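Pyruvate kinase 1 (Trypanosoma brucei brucei, PDB 4KCV) catalyses the transfer of the phosphoryl group from phosphoenolpyruvate to ADP, yielding pyruvate and ATP in the last step of glycolysis. Local coordinates at the interface of chains A and B. Residues are numbered along the deposited sequence; one frame, centred on the assembly and turned at random. Chains: chain A/B, Pyruvate kinase 1.

Contacts 1 and 2 belong to one two-fold symmetric interface between chains A and B, and their centres lie about 19 Å apart. They share no residue, but on chain B residues 263-274 of contact 2 run directly into helix 275-288 of contact 1; the loop 146-147 also joins contact 2. Chain A answers with its amino-terminal segment in contact 1 and residues around 308-346 in contact 2. Contact 1 is mainly packing, whereas contact 2 is an arginine-rich junction on the conserved Arg-Gly-Asp-Leu-Gly segment. One continuous stretch of chain B thus meets two separate parts of chain A, which may couple subunit packing to the active-site region.

Contact 1: the interface of chains A and B. Residues chain A 7-8, 10, 12; chain B 281, 284-285.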
loop_
_atom_site.group_PDB
_atom_site.type_symbol
_atom_site.label_atom_id
_atom_site.label_comp_id
_atom_site.label_asym_id
_atom_site.label_seq_id
_atom_site.Cartn_x
_atom_site.Cartn_y
_atom_site.Cartn_z
ATOM N N ASN A 7 -14.710 7.823 2.766
ATOM C CA ASN A 7 -16.179 8.015 2.841
ATOM C C ASN A 7 -16.659 8.426 4.213
ATOM O O ASN A 7 -17.500 9.322 4.350
ATOM C CB ASN A 7 -16.919 6.751 2.414
ATOM C CG ASN A 7 -16.900 6.559 0.923
ATOM O OD1 ASN A 7 -16.403 7.431 0.180
ATOM N ND2 ASN A 7 -17.375 5.399 0.460
ATOM N N ILE A 8 -16.148 7.766 5.239
ATOM C CA ILE A 8 -16.683 8.001 6.562
ATOM C C ILE A 8 -16.299 9.395 7.080
ATOM O O ILE A 8 -16.960 9.929 7.971
ATOM C CB ILE A 8 -16.267 6.909 7.571
ATOM C CG1 ILE A 8 -14.754 6.852 7.710
ATOM C CG2 ILE A 8 -16.823 5.537 7.175
ATOM C CD1 ILE A 8 -14.309 6.518 9.127
ATOM N N LEU A 10 -16.247 12.140 5.086
ATOM C CA LEU A 10 -16.867 13.163 4.248
ATOM C C LEU A 10 -17.636 14.169 5.090
ATOM O O LEU A 10 -18.320 13.794 6.022
ATOM C CB LEU A 10 -17.823 12.530 3.247
ATOM C CG LEU A 10 -17.148 11.795 2.111
ATOM C CD1 LEU A 10 -18.200 11.062 1.282
ATOM C CD2 LEU A 10 -16.373 12.777 1.252
ATOM N N ILE A 12 -20.562 16.623 4.639
ATOM C CA ILE A 12 -21.640 16.810 3.673
ATOM C C ILE A 12 -21.978 18.291 3.451
ATOM O O ILE A 12 -22.399 18.677 2.368
ATOM C CB ILE A 12 -22.914 16.082 4.172
ATOM C CG1 ILE A 12 -22.557 14.685 4.681
ATOM C CG2 ILE A 12 -23.975 16.003 3.095
ATOM C CD1 ILE A 12 -21.757 13.871 3.687
ATOM N N CYS B 281 -21.182 8.327 2.545
ATOM C CA CYS B 281 -20.805 8.485 3.932
ATOM C C CYS B 281 -21.601 7.543 4.840
ATOM O O CYS B 281 -21.022 6.774 5.604
ATOM C CB CYS B 281 -21.021 9.929 4.368
ATOM S SG CYS B 281 -20.535 10.262 6.076
ATOM N N SER B 284 -20.900 3.610 4.308
ATOM C CA SER B 284 -19.586 3.233 4.819
ATOM C C SER B 284 -19.520 3.252 6.356
ATOM O O SER B 284 -18.903 2.373 6.961
ATOM C CB SER B 284 -18.497 4.140 4.221
ATOM O OG SER B 284 -18.300 3.846 2.851
ATOM N N LYS B 285 -20.178 4.216 6.986
ATOM C CA LYS B 285 -20.223 4.238 8.450
ATOM C C LYS B 285 -20.949 3.000 9.002
ATOM O O LYS B 285 -20.577 2.488 10.037
ATOM C CB LYS B 285 -20.888 5.528 8.969
ATOM C CG LYS B 285 -20.036 6.773 8.762
ATOM C CD LYS B 285 -20.779 8.032 9.206
ATOM C CE LYS B 285 -19.831 9.234 9.226
ATOM N NZ LYS B 285 -19.086 9.295 10.513
#
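A:Asn7 and A:Ile8, at the end of the amino-terminal helix 3-8, lie across helix 275-288 of chain B and meet B:Cys281, B:Ser284 and B:Lys285, a mostly apolar helix-to-helix patch that ties one subunit's amino-terminal segment to its neighbour within the pyruvate kinase tetramer. The polar link is a hydrogen bond from the amide nitrogen ND2 of A:Asn7 to the hydroxyl OG of B:Ser284, 3.0 Å long. It is nearly straight, 160° at the hydrogen, and the hydroxyl lies in the plane of the amide. Next to this bond the two side chains touch through their beta-carbons, with CB of A:Asn7 3.5 Å from CB of B:Ser284.

A:Ile8 hides the most surface in the patch. Its CG1 branch takes the crowded position between backbone N and carbonyl carbon (chi1 60°), which leaves the CG2 methyl anti to the carbonyl carbon and directed at chain B. That methyl sits over the backbone between B:Ser284 and B:Lys285, reaching CB of B:Ser284 at 3.7 Å and CG of B:Lys285 at 3.8 Å. The lysine chain runs extended alongside the isoleucine and then bends at its last torsion (chi4 -85°), bringing its amine NZ to 3.4 Å from the carbonyl O of A:Ile8. This carbonyl closes the helix, so the amine may gain from the partial negative charge at the helix end, although the approach does not amount to a defined hydrogen bond.

One turn back along the helix, SG of B:Cys281 lies 3.6 Å from the carbonyl O of A:Asn7, and its CB receives the CD1 tip of A:Ile12 at 4.1 Å. The patch holds the amino-terminal segment against the neighbouring subunit's barrel domain and, with its symmetric twin, probably contributes to subunit pairing.

Contact 2: the interface of chains A and B. Residues chain A 308, 311, 346; chain B 146-147, 263-264, 267-268, 272-273.
A:Arg311 reaches from the start of helix 311-323 to the backbone of helix 263-269 in chain B, where its guanidinium grips two successive carbonyls at the centre of a polar, arginine-rich part of the tetramer's subunit interface. NE donates to O of B:Arg263 at 2.7 Å, and NH2 donates to O of B:Gly264 at 2.8 Å. The first carbonyl lies at the guanidinium's edge, in its plane, although the donor stands 49° above the carbonyl plane and away from the lone pairs; in the second bond both groups are only slightly tilted. A turn at chi2 (-54°) swings the arginine chain toward these carbonyls, and the paired bonds fix the rotation of its flat head.

The same NH2 also faces the carboxylate of B:Asp146, tip to tip, in a long salt bridge of 3.4 Å to OD2. The other carboxylate oxygen, OD1, is 3.5 Å from NH1 of A:Arg308, whose guanidinium is turned almost perpendicular to the carboxylate (84°). Both A:Arg308 and B:Asp146 are poorly ordered, so this outer charge pairing is less certain than the backbone bonds. The head of A:Arg308 also lies close to the carbonyl of B:Gly267, but with unsuitable N-H direction.

Behind this shell, B:Arg263 runs past A:Arg311 in the opposite direction and lays one face of its guanidinium against the other arginine's CB, which stands 3.5 Å above the plane, toward the rim. NE of A:Arg311 and NE of B:Arg263 are 6.3 Å apart, an offset that may ease repulsion between the two like-charged groups. B:Val268 offers its CG2 methyl to the NH2 ends of both chain A arginines. Because helix 263-269 carries the conserved Arg-Gly-Asp-Leu-Gly segment, the grip of A:Arg311 may steady a neighbouring active site and couple it to subunit packing. At the far side, a water is hydrogen-bonded to the backbone N of B:Ala272 at 2.9 Å, almost straight at the hydrogen, and meets the phenol OH of A:Tyr346 at 3.2 Å.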
loop_
_atom_site.group_PDB
_atom_site.type_symbol
_atom_site.label_atom_id
_atom_site.label_comp_id
_atom_site.label_asym_id
_atom_site.label_seq_id
_atom_site.Cartn_x
_atom_site.Cartn_y
_atom_site.Cartn_z
ATOM N N ARG A 308 -37.016 18.691 -11.498
ATOM C CA ARG A 308 -35.963 18.067 -10.657
ATOM C C ARG A 308 -35.676 16.653 -11.157
ATOM O O ARG A 308 -36.543 16.010 -11.746
ATOM C CB ARG A 308 -36.410 17.976 -9.187
ATOM C CG ARG A 308 -36.744 19.307 -8.534
ATOM C CD ARG A 308 -37.402 19.119 -7.166
ATOM N NE ARG A 308 -36.437 18.893 -6.077
ATOM C CZ ARG A 308 -36.160 17.700 -5.539
ATOM N NH1 ARG A 308 -36.744 16.595 -6.003
ATOM N NH2 ARG A 308 -35.265 17.603 -4.563
ATOM N N ARG A 311 -33.600 10.448 -7.852
ATOM C CA ARG A 311 -32.451 10.097 -7.046
ATOM C C ARG A 311 -31.413 9.261 -7.828
ATOM O O ARG A 311 -30.214 9.367 -7.577
ATOM C CB ARG A 311 -32.911 9.359 -5.780
ATOM C CG ARG A 311 -33.952 10.140 -4.967
ATOM C CD ARG A 311 -33.451 11.545 -4.634
ATOM N NE ARG A 311 -34.439 12.320 -3.879
ATOM C CZ ARG A 311 -35.453 13.000 -4.432
ATOM N NH1 ARG A 311 -35.638 12.985 -5.749
ATOM N NH2 ARG A 311 -36.324 13.645 -3.658
ATOM N N TYR A 346 -28.304 21.628 -12.742
ATOM C CA TYR A 346 -28.240 20.480 -11.835
ATOM C C TYR A 346 -27.011 19.654 -12.147
ATOM O O TYR A 346 -26.331 19.173 -11.230
ATOM C CB TYR A 346 -29.464 19.575 -11.995
ATOM C CG TYR A 346 -30.491 19.764 -10.920
ATOM C CD1 TYR A 346 -30.268 19.299 -9.638
ATOM C CD2 TYR A 346 -31.679 20.432 -11.177
ATOM C CE1 TYR A 346 -31.193 19.528 -8.622
ATOM C CE2 TYR A 346 -32.597 20.684 -10.166
ATOM C CZ TYR A 346 -32.346 20.223 -8.892
ATOM O OH TYR A 346 -33.261 20.454 -7.877
ATOM N N ASP B 146 -43.031 16.216 -3.237
ATOM C CA ASP B 146 -41.628 15.855 -3.469
ATOM C C ASP B 146 -40.796 17.073 -3.854
ATOM O O ASP B 146 -39.909 16.985 -4.699
ATOM C CB ASP B 146 -41.497 14.759 -4.547
ATOM C CG ASP B 146 -40.088 14.108 -4.573
ATOM O OD1 ASP B 146 -39.347 14.286 -5.573
ATOM O OD2 ASP B 146 -39.725 13.416 -3.593
ATOM N N GLY B 147 -41.094 18.211 -3.241
ATOM C CA GLY B 147 -40.327 19.423 -3.491
ATOM C C GLY B 147 -40.400 19.940 -4.923
ATOM O O GLY B 147 -39.615 20.812 -5.314
ATOM N N ARG B 263 -33.783 8.295 0.395
ATOM C CA ARG B 263 -33.221 9.336 -0.462
ATOM C C ARG B 263 -34.312 10.321 -0.946
ATOM O O ARG B 263 -34.011 11.462 -1.331
ATOM C CB ARG B 263 -32.482 8.709 -1.642
ATOM C CG ARG B 263 -31.175 8.007 -1.255
ATOM C CD ARG B 263 -30.384 7.633 -2.503
ATOM N NE ARG B 263 -31.211 6.890 -3.455
ATOM C CZ ARG B 263 -30.751 6.339 -4.574
ATOM N NH1 ARG B 263 -29.463 6.462 -4.902
ATOM N NH2 ARG B 263 -31.597 5.783 -5.429
ATOM N N GLY B 264 -35.566 9.882 -0.894
ATOM C CA GLY B 264 -36.715 10.703 -1.327
ATOM C C GLY B 264 -36.893 11.970 -0.500
ATOM O O GLY B 264 -36.573 13.085 -0.964
ATOM N N GLY B 267 -33.560 14.121 -0.262
ATOM C CA GLY B 267 -33.224 14.961 -1.423
ATOM C C GLY B 267 -34.135 16.172 -1.583
ATOM O O GLY B 267 -33.989 16.951 -2.516
ATOM N N VAL B 268 -35.109 16.291 -0.698
ATOM C CA VAL B 268 -35.898 17.493 -0.612
ATOM C C VAL B 268 -35.438 18.298 0.605
ATOM O O VAL B 268 -35.286 19.503 0.520
ATOM C CB VAL B 268 -37.406 17.192 -0.480
ATOM C CG1 VAL B 268 -38.172 18.495 -0.279
ATOM C CG2 VAL B 268 -37.919 16.451 -1.716
ATOM N N ALA B 272 -30.490 18.244 -3.543
ATOM C CA ALA B 272 -30.546 16.903 -4.129
ATOM C C ALA B 272 -29.136 16.379 -4.467
ATOM O O ALA B 272 -28.821 15.201 -4.223
ATOM C CB ALA B 272 -31.429 16.914 -5.380
ATOM N N GLU B 273 -28.287 17.258 -4.997
ATOM C CA GLU B 273 -26.939 16.859 -5.374
ATOM C C GLU B 273 -26.064 16.378 -4.210
ATOM O O GLU B 273 -25.108 15.654 -4.430
ATOM C CB GLU B 273 -26.236 17.955 -6.171
ATOM C CG GLU B 273 -25.771 19.118 -5.331
ATOM C CD GLU B 273 -26.829 20.196 -5.195
ATOM O OE1 GLU B 273 -28.021 19.939 -5.530
ATOM O OE2 GLU B 273 -26.463 21.319 -4.789
HETATM O O HOH W 1 -32.150 20.201 -4.841
#